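Local structure of carboxyl esterase NP (Bacillus subtilis, 4CCW) at residues Ser26-Arg31 and Ile47-Glu52; Thr39-Thr44 and Glu98-Thr103; Asp106-Leu111 and Met136-Arg141; Ser148-Ser153 and Pro235-Leu240. The protein hydrolyses carboxylic esters to an alcohol and a carboxylate, as a carboxylesterase of the alpha/beta hydrolase superfamily. All blocks are in the same frame, centred on the assembly; numbering follows the deposited sequence.

Contact 1. Residues Ser26-Arg31 and Ile47-Glu52; sequences SLWPVR and IASGPE
The indole N-H of Trp28 points at the hydroxyl of Ser49, and this bond helps to hold a loop against the end of strand 42-49 in the alpha/beta hydrolase sheet. Residues 26-31 run from helix 12-24 into strand 32-39, the first arm of a beta hairpin whose second arm, strand 42-49, ends in residues 47-49. NE1 of Trp28 lies 2.9 Å from OG of Ser49, the N-H...O angle is 158°, and the oxygen sits close to the ring plane, so the bond uses the indole edge and leaves the face to another neighbour. That neighbour is Ile47. Its CG2, anti to the backbone N, rides over the six-membered ring 4.2 Å from the centroid, a CH-pi contact displaced toward the CZ2 and CE2 rim. Ser49 can meet the indole because its OG stands anti to the carbonyl carbon (chi1 -47°), while its CB takes CG1 of Val30 at 3.9 Å. An alanine in place of Trp28 would probably leave the buried Ser49 hydroxyl without this donor and open a gap over Ile47 CG2. Ile74 of helix 74-80 and Ala85 of strand 82-86 also touch the indole. Between Arg31 and Gly50 a water links the two backbones: it donates to Arg31 O at 2.6 Å and accepts from Gly50 N at 2.9 Å.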
loop_
_atom_site.group_PDB
_atom_site.type_symbol
_atom_site.label_atom_id
_atom_site.label_comp_id
_atom_site.label_asym_id
_atom_site.label_seq_id
_atom_site.Cartn_x
_atom_site.Cartn_y
_atom_site.Cartn_z
ATOM N N SER A 26 -9.216 13.418 9.206
ATOM C CA SER A 26 -10.520 14.075 9.187
ATOM C C SER A 26 -11.250 13.875 7.850
ATOM O O SER A 26 -12.443 14.181 7.744
ATOM C CB SER A 26 -10.387 15.566 9.518
ATOM O OG SER A 26 -9.847 16.289 8.425
ATOM N N LEU A 27 -10.528 13.369 6.846
ATOM C CA LEU A 27 -11.112 13.004 5.550
ATOM C C LEU A 27 -11.766 11.614 5.566
ATOM O O LEU A 27 -12.374 11.193 4.564
ATOM C CB LEU A 27 -10.064 13.061 4.433
ATOM C CG LEU A 27 -9.230 14.330 4.216
ATOM C CD1 LEU A 27 -8.156 14.082 3.164
ATOM C CD2 LEU A 27 -10.096 15.529 3.847
ATOM N N TRP A 28 -11.617 10.910 6.699
ATOM C CA TRP A 28 -12.194 9.583 6.908
ATOM C C TRP A 28 -13.671 9.752 7.194
ATOM O O TRP A 28 -14.037 10.370 8.202
ATOM C CB TRP A 28 -11.514 8.944 8.108
ATOM C CG TRP A 28 -11.281 7.457 8.049
ATOM C CD1 TRP A 28 -12.088 6.444 8.570
ATOM C CD2 TRP A 28 -10.118 6.760 7.474
ATOM N NE1 TRP A 28 -11.531 5.211 8.347
ATOM C CE2 TRP A 28 -10.348 5.329 7.693
ATOM C CE3 TRP A 28 -8.958 7.165 6.816
ATOM C CZ2 TRP A 28 -9.445 4.365 7.266
ATOM C CZ3 TRP A 28 -8.055 6.185 6.387
ATOM C CH2 TRP A 28 -8.292 4.817 6.608
ATOM N N PRO A 29 -14.549 9.226 6.312
ATOM C CA PRO A 29 -15.990 9.500 6.458
ATOM C C PRO A 29 -16.748 8.493 7.320
ATOM O O PRO A 29 -17.982 8.433 7.262
ATOM C CB PRO A 29 -16.494 9.436 5.017
ATOM C CG PRO A 29 -15.586 8.457 4.356
ATOM C CD PRO A 29 -14.271 8.432 5.101
ATOM N N VAL A 30 -16.021 7.715 8.113
ATOM C CA VAL A 30 -16.639 6.737 9.003
ATOM C C VAL A 30 -15.908 6.721 10.349
ATOM O O VAL A 30 -14.783 7.200 10.445
ATOM C CB VAL A 30 -16.696 5.335 8.339
ATOM C CG1 VAL A 30 -15.336 4.642 8.373
ATOM C CG2 VAL A 30 -17.765 4.472 8.988
ATOM N N ARG A 31 -16.553 6.200 11.391
ATOM C CA ARG A 31 -15.921 6.115 12.706
ATOM C C ARG A 31 -14.710 5.189 12.658
ATOM O O ARG A 31 -14.789 4.064 12.159
ATOM C CB ARG A 31 -16.904 5.625 13.775
ATOM C CG ARG A 31 -16.659 6.262 15.135
ATOM C CD ARG A 31 -17.144 5.425 16.312
ATOM N NE ARG A 31 -18.473 4.842 16.119
ATOM C CZ ARG A 31 -18.730 3.534 16.136
ATOM N NH1 ARG A 31 -17.754 2.656 16.341
ATOM N NH2 ARG A 31 -19.968 3.102 15.951
ATOM N N ILE A 47 -5.340 1.850 11.706
ATOM C CA ILE A 47 -6.645 2.506 11.754
ATOM C C ILE A 47 -7.734 1.453 11.489
ATOM O O ILE A 47 -7.757 0.828 10.423
ATOM C CB ILE A 47 -6.738 3.631 10.708
ATOM C CG1 ILE A 47 -5.553 4.590 10.852
ATOM C CG2 ILE A 47 -8.049 4.388 10.857
ATOM C CD1 ILE A 47 -5.242 5.374 9.602
ATOM N N ALA A 48 -8.620 1.238 12.464
ATOM C CA ALA A 48 -9.705 0.263 12.327
ATOM C C ALA A 48 -11.047 0.941 12.097
ATOM O O ALA A 48 -11.364 1.936 12.743
ATOM C CB ALA A 48 -9.777 -0.647 13.549
ATOM N N SER A 49 -11.821 0.384 11.172
ATOM C CA SER A 49 -13.172 0.845 10.865
ATOM C C SER A 49 -14.064 -0.370 10.626
ATOM O O SER A 49 -13.571 -1.464 10.355
ATOM C CB SER A 49 -13.156 1.692 9.589
ATOM O OG SER A 49 -12.118 2.644 9.601
ATOM N N GLY A 50 -15.379 -0.178 10.695
ATOM C CA GLY A 50 -16.312 -1.248 10.347
ATOM C C GLY A 50 -16.748 -2.081 11.538
ATOM O O GLY A 50 -16.161 -1.970 12.620
ATOM N N PRO A 51 -17.780 -2.933 11.344
ATOM C CA PRO A 51 -18.372 -3.689 12.451
ATOM C C PRO A 51 -17.352 -4.640 13.055
ATOM O O PRO A 51 -16.629 -5.311 12.324
ATOM C CB PRO A 51 -19.499 -4.482 11.781
ATOM C CG PRO A 51 -19.756 -3.800 10.478
ATOM C CD PRO A 51 -18.413 -3.268 10.058
ATOM N N GLU A 52 -17.297 -4.692 14.383
ATOM C CA GLU A 52 -16.273 -5.471 15.071
ATOM C C GLU A 52 -16.379 -6.973 14.776
ATOM O O GLU A 52 -15.368 -7.665 14.747
ATOM C CB GLU A 52 -16.315 -5.206 16.580
ATOM C CG GLU A 52 -15.741 -3.853 16.982
ATOM C CD GLU A 52 -15.862 -3.580 18.470
ATOM O OE1 GLU A 52 -16.612 -4.301 19.147
ATOM O OE2 GLU A 52 -15.212 -2.638 18.966
HETATM O O HOH W 1 -16.542 2.449 11.204
#

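Contact 2. Residues Thr39-Thr44 and Glu98-Thr103; sequences TRFGQT and ENLSGT
Phe41 carries its CG anti to the carbonyl carbon (chi1 -62°), and Leu100 carries its own anti to the backbone N (chi1 177°); from these positions the two side chains cross at about a right angle, with CD1 of Leu100 4.1 Å from CG of Phe41. The ring is approached at its edge by backbone oxygens: Asn99 O comes to 3.3 Å from CD1 of Phe41, and Glu98 O also lies near the ring plane. Carbonyl oxygens thus face the weakly positive C-H rim, while CG of Arg40 lies over one ring face. Phe41 and Arg40 occupy the middle of a type I beta turn, Thr39 to Gly42, that joins strands 32-39 and 42-49 of the hydrolase sheet into a hairpin. Inside it Thr39 OG1 accepts from Phe41 N, an ST turn, and donates to Gly42 O at 2.7 Å along a carbonyl lone pair. At the positive phi of Gly42 a CB would jam against Phe41 O and crowd Glu98 N. The Glu98 amide donates to Phe41 O at 2.9 Å, nearly straight at 167° but from above the carbonyl plane. The guanidinium of Arg40 forms a salt bridge with Asp113 of helix 104-118. A water accepts from Gln43 N and donates to Glu98 OE2.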
loop_
_atom_site.group_PDB
_atom_site.type_symbol
_atom_site.label_atom_id
_atom_site.label_comp_id
_atom_site.label_asym_id
_atom_site.label_seq_id
_atom_site.Cartn_x
_atom_site.Cartn_y
_atom_site.Cartn_z
ATOM N N THR A 39 5.140 -5.319 17.288
ATOM C CA THR A 39 5.621 -6.413 16.434
ATOM C C THR A 39 7.108 -6.570 16.701
ATOM O O THR A 39 7.705 -5.718 17.361
ATOM C CB THR A 39 5.436 -6.133 14.921
ATOM O OG1 THR A 39 6.380 -5.143 14.493
ATOM C CG2 THR A 39 4.006 -5.680 14.588
ATOM N N ARG A 40 7.708 -7.643 16.188
ATOM C CA ARG A 40 9.138 -7.910 16.434
ATOM C C ARG A 40 10.016 -6.861 15.749
ATOM O O ARG A 40 11.213 -6.748 16.046
ATOM C CB ARG A 40 9.528 -9.329 15.985
ATOM C CG ARG A 40 9.645 -9.522 14.477
ATOM C CD ARG A 40 9.821 -10.981 14.092
ATOM N NE ARG A 40 8.547 -11.700 14.087
ATOM C CZ ARG A 40 8.421 -12.998 13.827
ATOM N NH1 ARG A 40 9.493 -13.736 13.540
ATOM N NH2 ARG A 40 7.222 -13.560 13.851
ATOM N N PHE A 41 9.416 -6.110 14.822
ATOM C CA PHE A 41 10.120 -5.025 14.143
ATOM C C PHE A 41 9.563 -3.640 14.471
ATOM O O PHE A 41 9.841 -2.668 13.765
ATOM C CB PHE A 41 10.192 -5.276 12.632
ATOM C CG PHE A 41 10.953 -6.521 12.268
ATOM C CD1 PHE A 41 12.302 -6.652 12.588
ATOM C CD2 PHE A 41 10.316 -7.568 11.615
ATOM C CE1 PHE A 41 12.998 -7.809 12.263
ATOM C CE2 PHE A 41 11.001 -8.725 11.291
ATOM C CZ PHE A 41 12.345 -8.845 11.610
ATOM N N GLY A 42 8.798 -3.549 15.560
ATOM C CA GLY A 42 8.449 -2.248 16.118
ATOM C C GLY A 42 6.973 -1.934 16.139
ATOM O O GLY A 42 6.148 -2.705 15.627
ATOM N N GLN A 43 6.646 -0.793 16.741
ATOM C CA GLN A 43 5.254 -0.386 16.928
ATOM C C GLN A 43 4.621 0.034 15.608
ATOM O O GLN A 43 5.111 0.940 14.923
ATOM C CB GLN A 43 5.144 0.743 17.958
ATOM C CG GLN A 43 5.705 0.395 19.335
ATOM C CD GLN A 43 4.803 -0.517 20.145
ATOM O OE1 GLN A 43 3.639 -0.723 19.810
ATOM N NE2 GLN A 43 5.336 -1.057 21.234
ATOM N N THR A 44 3.505 -0.618 15.288
ATOM C CA THR A 44 2.863 -0.493 13.993
ATOM C C THR A 44 1.503 0.185 14.146
ATOM O O THR A 44 0.656 -0.266 14.912
ATOM C CB THR A 44 2.707 -1.890 13.358
ATOM O OG1 THR A 44 4.010 -2.447 13.164
ATOM C CG2 THR A 44 1.998 -1.828 12.021
ATOM N N GLU A 98 12.055 -0.822 14.362
ATOM C CA GLU A 98 13.172 -1.189 15.228
ATOM C C GLU A 98 13.846 -2.428 14.676
ATOM O O GLU A 98 13.165 -3.389 14.297
ATOM C CB GLU A 98 12.698 -1.483 16.648
ATOM C CG GLU A 98 12.130 -0.296 17.403
ATOM C CD GLU A 98 11.772 -0.653 18.833
ATOM O OE1 GLU A 98 12.695 -0.803 19.663
ATOM O OE2 GLU A 98 10.568 -0.783 19.131
ATOM N N ASN A 99 15.180 -2.404 14.654
ATOM C CA ASN A 99 16.006 -3.525 14.192
ATOM C C ASN A 99 15.502 -4.177 12.903
ATOM O O ASN A 99 15.329 -5.396 12.826
ATOM C CB ASN A 99 16.214 -4.555 15.314
ATOM C CG ASN A 99 17.048 -4.008 16.462
ATOM O OD1 ASN A 99 17.932 -3.169 16.265
ATOM N ND2 ASN A 99 16.774 -4.486 17.675
ATOM N N LEU A 100 15.275 -3.344 11.892
ATOM C CA LEU A 100 14.678 -3.787 10.630
ATOM C C LEU A 100 15.722 -3.868 9.516
ATOM O O LEU A 100 16.194 -2.840 9.016
ATOM C CB LEU A 100 13.533 -2.840 10.239
ATOM C CG LEU A 100 12.770 -3.012 8.920
ATOM C CD1 LEU A 100 11.855 -4.226 8.948
ATOM C CD2 LEU A 100 11.965 -1.758 8.641
ATOM N N SER A 101 16.070 -5.095 9.124
ATOM C CA SER A 101 17.049 -5.307 8.049
ATOM C C SER A 101 16.502 -5.023 6.652
ATOM O O SER A 101 17.254 -4.625 5.764
ATOM C CB SER A 101 17.623 -6.721 8.093
ATOM O OG SER A 101 18.762 -6.805 7.250
ATOM N N GLY A 102 15.203 -5.257 6.471
ATOM C CA GLY A 102 14.517 -4.984 5.205
ATOM C C GLY A 102 14.394 -6.161 4.254
ATOM O O GLY A 102 14.039 -5.982 3.078
ATOM N N THR A 103 14.688 -7.374 4.727
ATOM C CA THR A 103 14.536 -8.534 3.846
ATOM C C THR A 103 13.068 -8.838 3.634
ATOM O O THR A 103 12.211 -8.403 4.407
ATOM C CB THR A 103 15.227 -9.808 4.363
ATOM O OG1 THR A 103 14.533 -10.312 5.512
ATOM C CG2 THR A 103 16.688 -9.544 4.684
HETATM O O HOH W 2 8.638 0.969 17.683
#

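Contact 3. Residues Asp106-Leu111 and Met136-Arg141; sequences DYANWL and MNFLLR
Leu111 lays its CD2 on the ring of Phe138, 4.1 Å from the centroid and 24° off the normal, a CH-pi contact displaced toward CG. CG of Phe138 is anti to the backbone N (chi1 -172°), which sends the ring toward Leu111. At the edge of the same ring, Ala108 O lies 3.6 Å from CE1 of Phe138, so the aromatic group meets a methyl on its face and a carbonyl oxygen on its rim. This is the buried, closely fitted half of a crossing between helices 104-118 and 130-141; the axes of 106-111 and 136-141 come within 9.4 Å and cross at -81°. A serine in place of Phe138 would probably open a gap beneath Leu111 and leave its CD2 without the aromatic surface it rests on. Buried Ala108 CB also meets Asn137 ND2 at 3.8 Å; the contact thins toward solvent at Arg141, whose CD touches that methyl at 3.5 Å. The exposed arginine is extended from CG to NE, and its NE donates to Asn137 OD1 at 3.0 Å, the oxygen lying near the guanidinium plane; ND2 of Asn137 donates to Arg104 O, ahead of the first segment. On the inner side Leu111 and Phe138 both rest on Met125 of strand 123-128, Phe138 also meets Phe115 and Val146, and Met136 and Leu139 reach strands 146-152 and 236-241.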
loop_
_atom_site.group_PDB
_atom_site.type_symbol
_atom_site.label_atom_id
_atom_site.label_comp_id
_atom_site.label_asym_id
_atom_site.label_seq_id
_atom_site.Cartn_x
_atom_site.Cartn_y
_atom_site.Cartn_z
ATOM N N ASP A 106 11.807 -10.764 6.632
ATOM C CA ASP A 106 11.501 -9.857 7.745
ATOM C C ASP A 106 10.132 -9.216 7.584
ATOM O O ASP A 106 9.330 -9.227 8.511
ATOM C CB ASP A 106 12.566 -8.757 7.867
ATOM C CG ASP A 106 13.888 -9.267 8.422
ATOM O OD1 ASP A 106 13.903 -10.290 9.135
ATOM O OD2 ASP A 106 14.926 -8.636 8.138
ATOM N N TYR A 107 9.868 -8.660 6.402
ATOM C CA TYR A 107 8.590 -8.011 6.149
ATOM C C TYR A 107 7.382 -8.954 6.269
ATOM O O TYR A 107 6.353 -8.558 6.803
ATOM C CB TYR A 107 8.611 -7.293 4.794
ATOM C CG TYR A 107 9.424 -5.994 4.771
ATOM C CD1 TYR A 107 9.142 -4.946 5.655
ATOM C CD2 TYR A 107 10.439 -5.801 3.828
ATOM C CE1 TYR A 107 9.866 -3.751 5.608
ATOM C CE2 TYR A 107 11.165 -4.616 3.773
ATOM C CZ TYR A 107 10.876 -3.594 4.659
ATOM O OH TYR A 107 11.606 -2.417 4.596
ATOM N N ALA A 108 7.495 -10.188 5.778
ATOM C CA ALA A 108 6.408 -11.158 5.947
ATOM C C ALA A 108 6.178 -11.503 7.427
ATOM O O ALA A 108 5.032 -11.623 7.867
ATOM C CB ALA A 108 6.651 -12.419 5.130
ATOM N N ASN A 109 7.266 -11.661 8.177
ATOM C CA ASN A 109 7.195 -11.907 9.623
ATOM C C ASN A 109 6.618 -10.710 10.389
ATOM O O ASN A 109 5.958 -10.886 11.411
ATOM C CB ASN A 109 8.569 -12.278 10.197
ATOM C CG ASN A 109 8.992 -13.705 9.869
ATOM O OD1 ASN A 109 8.161 -14.570 9.577
ATOM N ND2 ASN A 109 10.302 -13.959 9.924
ATOM N N TRP A 110 6.878 -9.498 9.895
ATOM C CA TRP A 110 6.291 -8.286 10.481
ATOM C C TRP A 110 4.784 -8.359 10.353
ATOM O O TRP A 110 4.048 -8.202 11.330
ATOM C CB TRP A 110 6.855 -7.015 9.810
ATOM C CG TRP A 110 5.966 -5.805 9.995
ATOM C CD1 TRP A 110 5.765 -5.067 11.160
ATOM C CD2 TRP A 110 5.080 -5.189 8.997
ATOM N NE1 TRP A 110 4.856 -4.056 10.956
ATOM C CE2 TRP A 110 4.406 -4.074 9.675
ATOM C CE3 TRP A 110 4.805 -5.426 7.651
ATOM C CZ2 TRP A 110 3.490 -3.262 9.020
ATOM C CZ3 TRP A 110 3.875 -4.601 7.004
ATOM C CH2 TRP A 110 3.241 -3.543 7.672
ATOM N N LEU A 111 4.319 -8.641 9.144
ATOM C CA LEU A 111 2.888 -8.718 8.877
ATOM C C LEU A 111 2.236 -9.900 9.604
ATOM O O LEU A 111 1.084 -9.798 10.047
ATOM C CB LEU A 111 2.639 -8.756 7.368
ATOM C CG LEU A 111 1.225 -8.468 6.840
ATOM C CD1 LEU A 111 0.612 -7.210 7.445
ATOM C CD2 LEU A 111 1.271 -8.369 5.326
ATOM N N MET A 136 1.695 -9.480 -2.166
ATOM C CA MET A 136 2.097 -10.631 -2.959
ATOM C C MET A 136 3.133 -11.457 -2.186
ATOM O O MET A 136 3.046 -12.678 -2.134
ATOM C CB MET A 136 2.661 -10.200 -4.324
ATOM C CG MET A 136 2.999 -11.362 -5.245
ATOM S SD MET A 136 1.496 -12.200 -5.764
ATOM C CE MET A 136 1.118 -11.364 -7.267
ATOM N N ASN A 137 4.090 -10.779 -1.566
ATOM C CA ASN A 137 5.131 -11.475 -0.823
ATOM C C ASN A 137 4.499 -12.324 0.303
ATOM O O ASN A 137 4.896 -13.481 0.543
ATOM C CB ASN A 137 6.149 -10.462 -0.265
ATOM C CG ASN A 137 7.301 -11.128 0.481
ATOM O OD1 ASN A 137 8.090 -11.882 -0.096
ATOM N ND2 ASN A 137 7.414 -10.826 1.762
ATOM N N PHE A 138 3.488 -11.759 0.958
ATOM C CA PHE A 138 2.841 -12.422 2.107
ATOM C C PHE A 138 1.995 -13.618 1.686
ATOM O O PHE A 138 2.067 -14.690 2.299
ATOM C CB PHE A 138 2.011 -11.415 2.913
ATOM C CG PHE A 138 1.466 -11.958 4.214
ATOM C CD1 PHE A 138 2.300 -12.127 5.318
ATOM C CD2 PHE A 138 0.121 -12.266 4.344
ATOM C CE1 PHE A 138 1.796 -12.601 6.527
ATOM C CE2 PHE A 138 -0.391 -12.739 5.541
ATOM C CZ PHE A 138 0.449 -12.906 6.634
ATOM N N LEU A 139 1.180 -13.439 0.655
ATOM C CA LEU A 139 0.307 -14.528 0.217
ATOM C C LEU A 139 1.114 -15.705 -0.339
ATOM O O LEU A 139 0.674 -16.847 -0.233
ATOM C CB LEU A 139 -0.771 -14.030 -0.767
ATOM C CG LEU A 139 -0.349 -13.605 -2.179
ATOM C CD1 LEU A 139 -0.371 -14.801 -3.126
ATOM C CD2 LEU A 139 -1.254 -12.488 -2.703
ATOM N N LEU A 140 2.285 -15.438 -0.920
ATOM C CA LEU A 140 3.135 -16.518 -1.426
ATOM C C LEU A 140 3.772 -17.304 -0.289
ATOM O O LEU A 140 3.959 -18.513 -0.394
ATOM C CB LEU A 140 4.218 -15.990 -2.369
ATOM C CG LEU A 140 3.776 -15.500 -3.754
ATOM C CD1 LEU A 140 4.968 -14.984 -4.532
ATOM C CD2 LEU A 140 3.075 -16.589 -4.553
ATOM N N ARG A 141 4.102 -16.611 0.800
ATOM C CA ARG A 141 4.757 -17.260 1.939
ATOM C C ARG A 141 3.764 -17.933 2.891
ATOM O O ARG A 141 4.085 -18.966 3.501
ATOM C CB ARG A 141 5.650 -16.270 2.694
ATOM C CG ARG A 141 6.915 -15.891 1.940
ATOM C CD ARG A 141 7.490 -14.583 2.463
ATOM N NE ARG A 141 8.714 -14.206 1.768
ATOM C CZ ARG A 141 9.924 -14.671 2.067
ATOM N NH1 ARG A 141 10.088 -15.552 3.051
ATOM N NH2 ARG A 141 10.967 -14.269 1.366
#

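Contact 4. Residues Ser148-Ser153 and Pro235-Leu240; sequences SAAILS and PILLLL
Leu237 N donates to Ala149 O at 2.8 Å, and Leu237 O in turn accepts from Ile151 N at 2.8 Å, the latter bond nearly straight at 171°. N and O of Leu237 thus both bond to the same neighbouring strand, one to Ala149 and the other to Ile151, straddling Ala150 as in a parallel beta pair, here two neighbouring strands of the central alpha/beta hydrolase sheet, 146-152 and 236-241. The ladder extends from Ala149 N on Pro235 O at one end to Ser153 N on Leu239 O at the other, and the axes of the short segments run only 13° apart. Side chains alternate between the two faces. On the face of Ala149, Ile151, Ile236 and Leu238, Ile151 bridges two partners: its CD1 meets CG2 of Ile236 at 4.0 Å, and its CG2, anti to the backbone N, meets CD1 of Leu238. Met136 of helix 130-141 packs on Ile151 and Ile236 from that side. On the other face Leu152 and Leu239 lie side by side, pointing the same way, with their CD1 atoms 4.1 Å apart, while the smaller Ala150 CB touches Leu237 CD2. Helix 280-291 meets Leu237 there through Arg286 and Phe290. At the last position of its segment, Ser153 takes a positive phi and comes to about 4 Å, side chain to side chain, from His273, the probable proton acceptor of the active site. With OG anti to the carbonyl carbon (chi1 -54°), Ser153 forms a hydrogen bond through that hydroxyl to the backbone O of His273.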
loop_
_atom_site.group_PDB
_atom_site.type_symbol
_atom_site.label_atom_id
_atom_site.label_comp_id
_atom_site.label_asym_id
_atom_site.label_seq_id
_atom_site.Cartn_x
_atom_site.Cartn_y
_atom_site.Cartn_z
ATOM N N SER A 148 -8.242 -14.046 0.126
ATOM C CA SER A 148 -8.040 -13.599 -1.253
ATOM C C SER A 148 -7.411 -12.217 -1.167
ATOM O O SER A 148 -7.437 -11.595 -0.107
ATOM C CB SER A 148 -9.352 -13.588 -2.050
ATOM O OG SER A 148 -10.163 -12.477 -1.717
ATOM N N ALA A 149 -6.840 -11.748 -2.274
ATOM C CA ALA A 149 -6.056 -10.515 -2.275
ATOM C C ALA A 149 -6.334 -9.707 -3.526
ATOM O O ALA A 149 -6.435 -10.269 -4.617
ATOM C CB ALA A 149 -4.579 -10.843 -2.170
ATOM N N ALA A 150 -6.491 -8.393 -3.343
ATOM C CA ALA A 150 -6.600 -7.438 -4.429
ATOM C C ALA A 150 -5.295 -6.667 -4.434
ATOM O O ALA A 150 -4.916 -6.041 -3.426
ATOM C CB ALA A 150 -7.780 -6.499 -4.216
ATOM N N ILE A 151 -4.598 -6.747 -5.558
ATOM C CA ILE A 151 -3.273 -6.147 -5.694
ATOM C C ILE A 151 -3.434 -5.044 -6.711
ATOM O O ILE A 151 -3.786 -5.302 -7.860
ATOM C CB ILE A 151 -2.226 -7.213 -6.107
ATOM C CG1 ILE A 151 -2.038 -8.222 -4.963
ATOM C CG2 ILE A 151 -0.905 -6.571 -6.517
ATOM C CD1 ILE A 151 -1.187 -9.432 -5.312
ATOM N N LEU A 152 -3.217 -3.804 -6.266
ATOM C CA LEU A 152 -3.476 -2.634 -7.099
ATOM C C LEU A 152 -2.166 -1.972 -7.469
ATOM O O LEU A 152 -1.413 -1.589 -6.572
ATOM C CB LEU A 152 -4.358 -1.618 -6.343
ATOM C CG LEU A 152 -5.880 -1.832 -6.191
ATOM C CD1 LEU A 152 -6.330 -3.276 -6.034
ATOM C CD2 LEU A 152 -6.425 -0.995 -5.039
ATOM N N SER A 153 -1.895 -1.816 -8.769
ATOM C CA SER A 153 -0.712 -1.055 -9.208
ATOM C C SER A 153 0.537 -1.420 -8.369
ATOM O O SER A 153 1.183 -0.535 -7.802
ATOM C CB SER A 153 -0.968 0.448 -9.057
ATOM O OG SER A 153 -2.152 0.830 -9.737
ATOM N N PRO A 235 -6.501 -16.749 -4.295
ATOM C CA PRO A 235 -7.085 -15.972 -5.404
ATOM C C PRO A 235 -6.614 -14.526 -5.380
ATOM O O PRO A 235 -6.575 -13.904 -4.309
ATOM C CB PRO A 235 -8.608 -16.034 -5.148
ATOM C CG PRO A 235 -8.805 -16.956 -3.997
ATOM C CD PRO A 235 -7.503 -17.135 -3.287
ATOM N N ILE A 236 -6.289 -13.998 -6.566
ATOM C CA ILE A 236 -5.773 -12.656 -6.728
ATOM C C ILE A 236 -6.608 -11.871 -7.726
ATOM O O ILE A 236 -6.985 -12.394 -8.774
ATOM C CB ILE A 236 -4.307 -12.705 -7.204
ATOM C CG1 ILE A 236 -3.414 -13.317 -6.107
ATOM C CG2 ILE A 236 -3.819 -11.340 -7.680
ATOM C CD1 ILE A 236 -2.006 -13.591 -6.574
ATOM N N LEU A 237 -6.927 -10.631 -7.362
ATOM C CA LEU A 237 -7.504 -9.683 -8.296
ATOM C C LEU A 237 -6.402 -8.682 -8.534
ATOM O O LEU A 237 -5.940 -8.041 -7.602
ATOM C CB LEU A 237 -8.746 -8.982 -7.720
ATOM C CG LEU A 237 -9.280 -7.766 -8.497
ATOM C CD1 LEU A 237 -10.048 -8.212 -9.740
ATOM C CD2 LEU A 237 -10.199 -6.931 -7.611
ATOM N N LEU A 238 -5.986 -8.544 -9.784
ATOM C CA LEU A 238 -4.969 -7.566 -10.145
ATOM C C LEU A 238 -5.606 -6.428 -10.915
ATOM O O LEU A 238 -6.136 -6.644 -11.994
ATOM C CB LEU A 238 -3.843 -8.217 -10.966
ATOM C CG LEU A 238 -2.786 -7.268 -11.555
ATOM C CD1 LEU A 238 -1.991 -6.590 -10.428
ATOM C CD2 LEU A 238 -1.817 -8.040 -12.467
ATOM N N LEU A 239 -5.587 -5.230 -10.330
ATOM C CA LEU A 239 -6.041 -4.016 -10.998
ATOM C C LEU A 239 -4.878 -3.115 -11.336
ATOM O O LEU A 239 -4.041 -2.812 -10.473
ATOM C CB LEU A 239 -7.023 -3.230 -10.122
ATOM C CG LEU A 239 -8.289 -3.934 -9.657
ATOM C CD1 LEU A 239 -9.191 -2.956 -8.907
ATOM C CD2 LEU A 239 -9.052 -4.576 -10.822
ATOM N N LEU A 240 -4.842 -2.687 -12.594
ATOM C CA LEU A 240 -3.810 -1.799 -13.111
ATOM C C LEU A 240 -4.516 -0.650 -13.816
ATOM O O LEU A 240 -5.660 -0.801 -14.241
ATOM C CB LEU A 240 -2.911 -2.554 -14.097
ATOM C CG LEU A 240 -2.117 -3.734 -13.530
ATOM C CD1 LEU A 240 -1.933 -4.836 -14.572
ATOM C CD2 LEU A 240 -0.780 -3.215 -12.983
#

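In the fold
From the N terminus, contact 1 closes a short loop that is almost all strand, setting the segment before strand 32-39 against the end of strand 42-49. Contact 2 begins at the hairpin turn within that loop and ends beyond it, so the two cross along the chain; they share strand 42-49 yet lie about 26 Å apart between centres. Contacts 3 and 4 then follow in series. Contact 2 passes directly to contact 3, where Thr44 meets Trp110 and Phe41 meets Asp106. Contact 3 leads on to contact 4 through Met136 and Leu139, which join helix 130-141 to the sheet. Contact 4 closes the longest loop, bringing strand 236-241 beside strand 146-152.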